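Side-chain contacts in polyprenyl synthetase (Zymomonas mobilis subsp. mobilis, PDB 4KKM), which probably condenses allylic and isopentenyl diphosphates into longer isoprenoid chains with the help of divalent metal ions, like other members of the FPP/GGPP synthase family: residues A78-L82 / F83-R87; K153-D157 / P158-L162; V192-D195 / L196-T200. One frame throughout, in Å; residues are numbered along the deposited sequence.

How the contacts relate
Following the chain from the N terminus, the three contacts are strictly in series and none nests in or crosses another. Each is local, a turn or a helix cap within ten or fewer consecutive residues. Contact 1 (78-87) carries the chain out of helix 71-80 toward helix 87-109, contact 2 (153-162) leads from helix 131-150 into helix 158-172, and contact 3 (192-200) starts helix 196-206 after helix 177-188. Contacts 1 and 2 share a side of the chain's centre, their centres about 15 Å apart, and Met-221 of helix 208-221 touches both. Contact 3 lies on the opposite side, about 37 Å from contact 1 between centres; contacts 2 and 3 both touch the second subunit.

Contact 1 of 3, residues A78-L82 / F83-R87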
loop_
_atom_site.group_PDB
_atom_site.type_symbol
_atom_site.label_atom_id
_atom_site.label_comp_id
_atom_site.label_asym_id
_atom_site.label_seq_id
_atom_site.Cartn_x
_atom_site.Cartn_y
_atom_site.Cartn_z
ATOM N N ALA B 78 -10.868 -10.119 19.174
ATOM C CA ALA B 78 -10.626 -10.743 20.476
ATOM C C ALA B 78 -9.707 -9.914 21.371
ATOM O O ALA B 78 -9.793 -9.994 22.595
ATOM C CB ALA B 78 -10.067 -12.162 20.314
ATOM N N THR B 79 -8.815 -9.137 20.769
ATOM C CA THR B 79 -7.938 -8.283 21.564
ATOM C C THR B 79 -8.674 -7.019 22.007
ATOM O O THR B 79 -8.575 -6.606 23.160
ATOM C CB THR B 79 -6.644 -7.903 20.812
ATOM O OG1 THR B 79 -6.013 -9.092 20.326
ATOM C CG2 THR B 79 -5.682 -7.179 21.754
ATOM N N CYS B 80 -9.424 -6.408 21.091
ATOM C CA CYS B 80 -10.229 -5.240 21.451
ATOM C C CYS B 80 -11.231 -5.569 22.558
ATOM O O CYS B 80 -11.576 -4.713 23.380
ATOM C CB CYS B 80 -10.943 -4.668 20.226
ATOM S SG CYS B 80 -9.833 -3.835 19.087
ATOM N N ALA B 81 -11.677 -6.822 22.581
ATOM C CA ALA B 81 -12.604 -7.303 23.600
ATOM C C ALA B 81 -12.031 -7.233 25.019
ATOM O O ALA B 81 -12.781 -7.216 25.995
ATOM C CB ALA B 81 -13.050 -8.727 23.280
ATOM N N LEU B 82 -10.705 -7.200 25.137
ATOM C CA LEU B 82 -10.061 -7.098 26.449
ATOM C C LEU B 82 -10.391 -5.777 27.116
ATOM O O LEU B 82 -10.419 -5.666 28.337
ATOM C CB LEU B 82 -8.539 -7.186 26.320
ATOM C CG LEU B 82 -7.939 -8.456 25.728
ATOM C CD1 LEU B 82 -6.424 -8.315 25.557
ATOM C CD2 LEU B 82 -8.277 -9.604 26.633
ATOM N N PHE B 83 -10.604 -4.762 26.292
ATOM C CA PHE B 83 -10.794 -3.413 26.783
ATOM C C PHE B 83 -12.192 -2.979 26.360
ATOM O O PHE B 83 -12.981 -3.812 25.916
ATOM C CB PHE B 83 -9.677 -2.538 26.218
ATOM C CG PHE B 83 -8.326 -3.221 26.258
ATOM C CD1 PHE B 83 -7.783 -3.615 27.471
ATOM C CD2 PHE B 83 -7.627 -3.506 25.092
ATOM C CE1 PHE B 83 -6.555 -4.259 27.534
ATOM C CE2 PHE B 83 -6.392 -4.155 25.144
ATOM C CZ PHE B 83 -5.859 -4.532 26.366
ATOM N N ASN B 84 -12.538 -1.712 26.508
ATOM C CA ASN B 84 -13.888 -1.333 26.106
ATOM C C ASN B 84 -13.900 -0.649 24.756
ATOM O O ASN B 84 -14.167 0.543 24.650
ATOM C CB ASN B 84 -14.606 -0.493 27.165
ATOM C CG ASN B 84 -16.114 -0.711 27.147
ATOM O OD1 ASN B 84 -16.594 -1.741 26.667
ATOM N ND2 ASN B 84 -16.865 0.253 27.666
ATOM N N VAL B 85 -13.591 -1.422 23.722
ATOM C CA VAL B 85 -13.531 -0.898 22.372
ATOM C C VAL B 85 -14.835 -1.162 21.637
ATOM O O VAL B 85 -15.374 -2.266 21.696
ATOM C CB VAL B 85 -12.362 -1.528 21.597
ATOM C CG1 VAL B 85 -12.296 -0.973 20.186
ATOM C CG2 VAL B 85 -11.063 -1.279 22.348
ATOM N N ASP B 86 -15.338 -0.132 20.961
ATOM C CA ASP B 86 -16.516 -0.246 20.108
ATOM C C ASP B 86 -16.347 -1.411 19.144
ATOM O O ASP B 86 -15.353 -1.488 18.420
ATOM C CB ASP B 86 -16.717 1.052 19.328
ATOM C CG ASP B 86 -17.902 0.990 18.385
ATOM O OD1 ASP B 86 -17.731 0.519 17.241
ATOM O OD2 ASP B 86 -19.003 1.423 18.784
ATOM N N ARG B 87 -17.315 -2.323 19.146
ATOM C CA ARG B 87 -17.193 -3.567 18.386
ATOM C C ARG B 87 -17.129 -3.366 16.875
ATOM O O ARG B 87 -16.373 -4.050 16.189
ATOM C CB ARG B 87 -18.319 -4.539 18.747
ATOM C CG ARG B 87 -18.117 -5.234 20.083
ATOM C CD ARG B 87 -19.340 -6.048 20.472
ATOM N NE ARG B 87 -19.169 -6.715 21.761
ATOM C CZ ARG B 87 -19.334 -6.117 22.937
ATOM N NH1 ARG B 87 -19.666 -4.834 22.988
ATOM N NH2 ARG B 87 -19.162 -6.798 24.062
#
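Leu-82 and Phe-83, neighbours in sequence, pack side by side with their side chains pointing the same way. The evidence for a CH-pi contact is direct: Leu-82 CB stands 3.6 Å from the centroid of the Phe-83 ring and 6° off its normal, so the methylene is centred over one face. Farther out, Leu-82 CD1 meets Phe-83 CZ at 3.9 Å, extending the overlap to the far end of the ring. Phe-83 CG lies anti to its own carbonyl carbon (chi1 -42°), a rotation that lays the ring back over the preceding residue. Leu-232 of helix 226-253 touches both side chains, and Ile-228 of that helix, with Phe-301 and Gln-224, adds to the surroundings of the phenyl ring. With an alanine here, Leu-82 CB would probably lose its aromatic cover and a gap would open against Leu-232 and Phe-301.

The hydrogen bonds of the turn itself run between backbone atoms. Phe-83 N donates to Cys-80 O over 3.1 Å with an N-H...O angle of 151°, closing a type I beta turn from Cys-80 to Phe-83; Leu-82 N reaches back to Thr-79 O at 3.0 Å. This turn takes the chain off helix 71-80 and into the short connection to helix 87-109 of the all-helical prenyltransferase fold. At the far end of that connection Asp-86 is the N-cap, its OD1 accepting from Ala-89 N.

A second apolar contact joins the start of the turn to the loop. Cys-80 CB and Val-85 CB approach to 3.7 Å, and Cys-80 SG lies 3.9 Å from Val-85 CG1. The other valine branch, CG2, leans on Cys-80 O at 3.6 Å, while Met-221 of helix 208-221 touches both residues.

Contact 2 of 3, residues K153-D157 / P158-L162; sequences KIHTD and PHVRL
The imidazole of His-155 receives Val-160 CG2 over one face, 3.6 Å from the ring centroid and 6° off the normal, a CH-pi contact in which the methyl is centred on the ring. At the edge of the same ring ND1 accepts from the backbone N of Asp-157, the N-cap of helix 158-172, at 2.9 Å, the donor lying almost exactly in the ring plane. This bond fixes the rotation of the imidazole and indicates that ND1 carries no proton. Arg-161 NH2 donates to Thr-156 O at 3.3 Å, the oxygen at the edge of the guanidinium and near its plane but the donor well above the plane of the carbonyl. Beside the His-159 ring, near its plane, lies Asp-157 OD1.

The capping bond runs from His-159 N to Asp-157 OD1 over 2.9 Å with an angle of 149° at the hydrogen, reaching the oxygen from above the carboxylate plane. Pro-158 fills the first helical position, where a missing N-H costs no helical bond, and Val-160 N adds a weak bond to Asp-157 O. Arg-223 touches the side chains of both Asp-157 and Val-160.

Arg-161 folds back onto the incoming loop. Its CG packs on Ile-154 CB at 4.0 Å, and a bend at chi3 (-80°) swings the guanidinium toward the loop carbonyls. Its NH1 is hydrogen-bonded to Ser-150 O, so this arginine ties the start of its own helix to the end of helix 131-150. Pro-158 and Arg-161 also pack against Leu-162 of the second subunit, placing the turn at the dimer interface. Arg-161 NE approaches His-155 O to 2.8 Å, but bent geometry makes that bond weak.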
loop_
_atom_site.group_PDB
_atom_site.type_symbol
_atom_site.label_atom_id
_atom_site.label_comp_id
_atom_site.label_asym_id
_atom_site.label_seq_id
_atom_site.Cartn_x
_atom_site.Cartn_y
_atom_site.Cartn_z
ATOM N N LYS B 153 -14.651 6.874 11.701
ATOM C CA LYS B 153 -15.357 5.661 12.124
ATOM C C LYS B 153 -14.507 4.759 13.020
ATOM O O LYS B 153 -15.038 4.022 13.848
ATOM C CB LYS B 153 -15.776 4.834 10.903
ATOM C CG LYS B 153 -16.734 5.507 9.946
ATOM C CD LYS B 153 -17.110 4.560 8.817
ATOM C CE LYS B 153 -18.053 5.216 7.826
ATOM N NZ LYS B 153 -18.635 4.212 6.892
ATOM N N ILE B 154 -13.191 4.800 12.824
ATOM C CA ILE B 154 -12.257 3.937 13.551
ATOM C C ILE B 154 -12.108 4.362 14.999
ATOM O O ILE B 154 -12.292 3.556 15.912
ATOM C CB ILE B 154 -10.868 3.945 12.886
ATOM C CG1 ILE B 154 -10.991 3.438 11.447
ATOM C CG2 ILE B 154 -9.870 3.101 13.687
ATOM C CD1 ILE B 154 -11.554 2.039 11.349
ATOM N N HIS B 155 -11.770 5.631 15.201
ATOM C CA HIS B 155 -11.648 6.187 16.549
ATOM C C HIS B 155 -11.656 7.702 16.475
ATOM O O HIS B 155 -11.011 8.289 15.610
ATOM C CB HIS B 155 -10.360 5.704 17.227
ATOM C CG HIS B 155 -10.404 5.774 18.722
ATOM N ND1 HIS B 155 -10.368 6.963 19.417
ATOM C CD2 HIS B 155 -10.485 4.797 19.659
ATOM C CE1 HIS B 155 -10.421 6.720 20.713
ATOM N NE2 HIS B 155 -10.490 5.410 20.887
ATOM N N THR B 156 -12.384 8.337 17.387
ATOM C CA THR B 156 -12.472 9.791 17.402
ATOM C C THR B 156 -11.107 10.413 17.681
ATOM O O THR B 156 -10.770 11.456 17.124
ATOM C CB THR B 156 -13.510 10.282 18.426
ATOM O OG1 THR B 156 -13.126 9.859 19.737
ATOM C CG2 THR B 156 -14.876 9.705 18.103
ATOM N N ASP B 157 -10.316 9.751 18.523
ATOM C CA ASP B 157 -8.961 10.198 18.828
ATOM C C ASP B 157 -8.060 10.003 17.614
ATOM O O ASP B 157 -7.846 8.869 17.173
ATOM C CB ASP B 157 -8.401 9.417 20.022
ATOM C CG ASP B 157 -7.099 10.001 20.561
ATOM O OD1 ASP B 157 -6.401 10.736 19.833
ATOM O OD2 ASP B 157 -6.769 9.713 21.732
ATOM N N PRO B 158 -7.515 11.110 17.083
ATOM C CA PRO B 158 -6.631 11.082 15.911
ATOM C C PRO B 158 -5.320 10.341 16.160
ATOM O O PRO B 158 -4.750 9.780 15.222
ATOM C CB PRO B 158 -6.359 12.566 15.636
ATOM C CG PRO B 158 -6.653 13.263 16.926
ATOM C CD PRO B 158 -7.770 12.486 17.545
ATOM N N HIS B 159 -4.845 10.336 17.402
ATOM C CA HIS B 159 -3.603 9.638 17.718
ATOM C C HIS B 159 -3.778 8.131 17.646
ATOM O O HIS B 159 -2.850 7.416 17.291
ATOM C CB HIS B 159 -3.057 10.053 19.088
ATOM C CG HIS B 159 -2.574 11.470 19.137
ATOM N ND1 HIS B 159 -1.410 11.878 18.512
ATOM C CD2 HIS B 159 -3.092 12.568 19.723
ATOM C CE1 HIS B 159 -1.240 13.168 18.717
ATOM N NE2 HIS B 159 -2.242 13.619 19.449
ATOM N N VAL B 160 -4.967 7.649 17.991
ATOM C CA VAL B 160 -5.262 6.229 17.856
ATOM C C VAL B 160 -5.114 5.819 16.400
ATOM O O VAL B 160 -4.429 4.840 16.086
ATOM C CB VAL B 160 -6.684 5.880 18.321
ATOM C CG1 VAL B 160 -7.044 4.437 17.927
ATOM C CG2 VAL B 160 -6.812 6.089 19.815
ATOM N N ARG B 161 -5.738 6.592 15.513
ATOM C CA ARG B 161 -5.699 6.298 14.082
ATOM C C ARG B 161 -4.289 6.366 13.508
ATOM O O ARG B 161 -3.893 5.500 12.733
ATOM C CB ARG B 161 -6.642 7.228 13.308
ATOM C CG ARG B 161 -8.089 6.767 13.314
ATOM C CD ARG B 161 -8.992 7.763 12.618
ATOM N NE ARG B 161 -9.327 8.880 13.494
ATOM C CZ ARG B 161 -9.754 10.062 13.065
ATOM N NH1 ARG B 161 -9.885 10.287 11.764
ATOM N NH2 ARG B 161 -10.038 11.022 13.937
ATOM N N LEU B 162 -3.535 7.397 13.882
ATOM C CA LEU B 162 -2.146 7.520 13.446
ATOM C C LEU B 162 -1.269 6.366 13.938
ATOM O O LEU B 162 -0.426 5.861 13.196
ATOM C CB LEU B 162 -1.543 8.848 13.907
ATOM C CG LEU B 162 -1.865 10.064 13.041
ATOM C CD1 LEU B 162 -1.124 11.287 13.549
ATOM C CD2 LEU B 162 -1.506 9.790 11.594
#

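Contact 3 of 3, residues V192-D195 / L196-T200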
loop_
_atom_site.group_PDB
_atom_site.type_symbol
_atom_site.label_atom_id
_atom_site.label_comp_id
_atom_site.label_asym_id
_atom_site.label_seq_id
_atom_site.Cartn_x
_atom_site.Cartn_y
_atom_site.Cartn_z
ATOM N N VAL B 192 21.717 -22.464 -0.966
ATOM C CA VAL B 192 22.280 -22.497 0.378
ATOM C C VAL B 192 21.138 -22.559 1.380
ATOM O O VAL B 192 20.328 -21.647 1.437
ATOM C CB VAL B 192 23.155 -21.253 0.671
ATOM C CG1 VAL B 192 23.687 -21.297 2.095
ATOM C CG2 VAL B 192 24.317 -21.156 -0.325
ATOM N N PRO B 193 21.059 -23.651 2.154
ATOM C CA PRO B 193 19.989 -23.818 3.145
ATOM C C PRO B 193 20.101 -22.787 4.264
ATOM O O PRO B 193 21.189 -22.568 4.788
ATOM C CB PRO B 193 20.244 -25.224 3.706
ATOM C CG PRO B 193 21.104 -25.902 2.687
ATOM C CD PRO B 193 21.944 -24.824 2.086
ATOM N N PHE B 194 18.991 -22.160 4.622
ATOM C CA PHE B 194 19.014 -21.161 5.681
ATOM C C PHE B 194 19.178 -21.842 7.040
ATOM O O PHE B 194 18.959 -23.046 7.160
ATOM C CB PHE B 194 17.748 -20.306 5.646
ATOM C CG PHE B 194 17.707 -19.332 4.504
ATOM C CD1 PHE B 194 18.708 -19.313 3.550
ATOM C CD2 PHE B 194 16.675 -18.414 4.404
ATOM C CE1 PHE B 194 18.673 -18.408 2.501
ATOM C CE2 PHE B 194 16.637 -17.504 3.366
ATOM C CZ PHE B 194 17.633 -17.500 2.414
ATOM N N ASP B 195 19.588 -21.076 8.048
ATOM C CA ASP B 195 19.762 -21.613 9.392
ATOM C C ASP B 195 18.591 -21.229 10.283
ATOM O O ASP B 195 17.677 -20.518 9.854
ATOM C CB ASP B 195 21.078 -21.129 10.016
ATOM C CG ASP B 195 21.172 -19.606 10.094
ATOM O OD1 ASP B 195 20.320 -18.915 9.506
ATOM O OD2 ASP B 195 22.114 -19.097 10.732
ATOM N N LEU B 196 18.624 -21.694 11.526
ATOM C CA LEU B 196 17.541 -21.405 12.469
ATOM C C LEU B 196 17.299 -19.903 12.728
ATOM O O LEU B 196 16.158 -19.455 12.692
ATOM C CB LEU B 196 17.729 -22.183 13.780
ATOM C CG LEU B 196 16.542 -22.123 14.744
ATOM C CD1 LEU B 196 15.294 -22.703 14.082
ATOM C CD2 LEU B 196 16.864 -22.855 16.047
ATOM N N PRO B 197 18.366 -19.119 12.996
ATOM C CA PRO B 197 18.162 -17.669 13.124
ATOM C C PRO B 197 17.479 -17.008 11.918
ATOM O O PRO B 197 16.649 -16.115 12.104
ATOM C CB PRO B 197 19.593 -17.133 13.259
ATOM C CG PRO B 197 20.329 -18.241 13.918
ATOM C CD PRO B 197 19.754 -19.498 13.327
ATOM N N THR B 198 17.817 -17.430 10.702
ATOM C CA THR B 198 17.273 -16.774 9.516
ATOM C C THR B 198 15.806 -17.138 9.268
ATOM O O THR B 198 14.997 -16.274 8.924
ATOM C CB THR B 198 18.132 -17.060 8.252
ATOM O OG1 THR B 198 19.484 -16.642 8.492
ATOM C CG2 THR B 198 17.591 -16.309 7.048
ATOM N N ILE B 199 15.445 -18.403 9.452
ATOM C CA ILE B 199 14.051 -18.769 9.228
ATOM C C ILE B 199 13.186 -18.283 10.386
ATOM O O ILE B 199 11.972 -18.155 10.253
ATOM C CB ILE B 199 13.841 -20.286 8.992
ATOM C CG1 ILE B 199 14.118 -21.075 10.268
ATOM C CG2 ILE B 199 14.705 -20.789 7.816
ATOM C CD1 ILE B 199 13.581 -22.498 10.228
ATOM N N THR B 200 13.820 -18.002 11.516
ATOM C CA THR B 200 13.113 -17.386 12.625
ATOM C C THR B 200 12.777 -15.942 12.257
ATOM O O THR B 200 11.646 -15.497 12.445
ATOM C CB THR B 200 13.920 -17.459 13.936
ATOM O OG1 THR B 200 14.097 -18.835 14.306
ATOM C CG2 THR B 200 13.184 -16.742 15.058
#
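Asp-195 and Thr-198 meet through a doubly used oxygen: Asp-195 OD1 accepts from Thr-198 OG1 at 2.6 Å and from Thr-198 N at 3.1 Å. Asp-195 is thus the N-cap of helix 196-206, with the hydroxyl arriving nearly along the C-O axis and the amide from above the carboxylate plane. The N-H...O angle of 144° supports the capping bond. The aspartate achieves this with CG held between its backbone N and carbonyl carbon (chi1 58°), which carries the carboxylate across the first turn. Its other oxygen, OD2, rests against Pro-197 CD at 3.5 Å. Two donors on OD1, together with the nearby helix end, would be expected to stabilise the carboxylate as an anion. The backbone of the cap is engaged as well: Ile-199 N points at Asp-195 O, 3.1 Å away with an angle of 166°.

Just outside this polar cap lies an apolar one. Phe-194, the residue before the N-cap, touches Ile-199, the fourth residue of the helix, with Phe-194 CB 3.8 Å from Ile-199 CG2; that spacing and contact define a hydrophobic staple. Thr-198 serves both layers, since its methyl CG2 approaches Phe-194 CD2 to 3.5 Å while its hydroxyl faces the carboxylate.

Farther out, the phenyl ring packs on Ile-183 and Ala-187 of helix 177-188, and Ile-199 on Phe-274 and Leu-277 of helix 274-278, so the staple sits between neighbouring helices. Pro-52 of the second subunit touches both Phe-194 and Thr-198. The phenylalanine side chain is about 12 Å from a bound calcium ion, so it does not reach the metal. One turn into the helix, Leu-196 O takes the helical bond from Thr-200 N on one face of its plane and, on the opposite face, an added side-chain bond from Thr-200 OG1 at 2.7 Å.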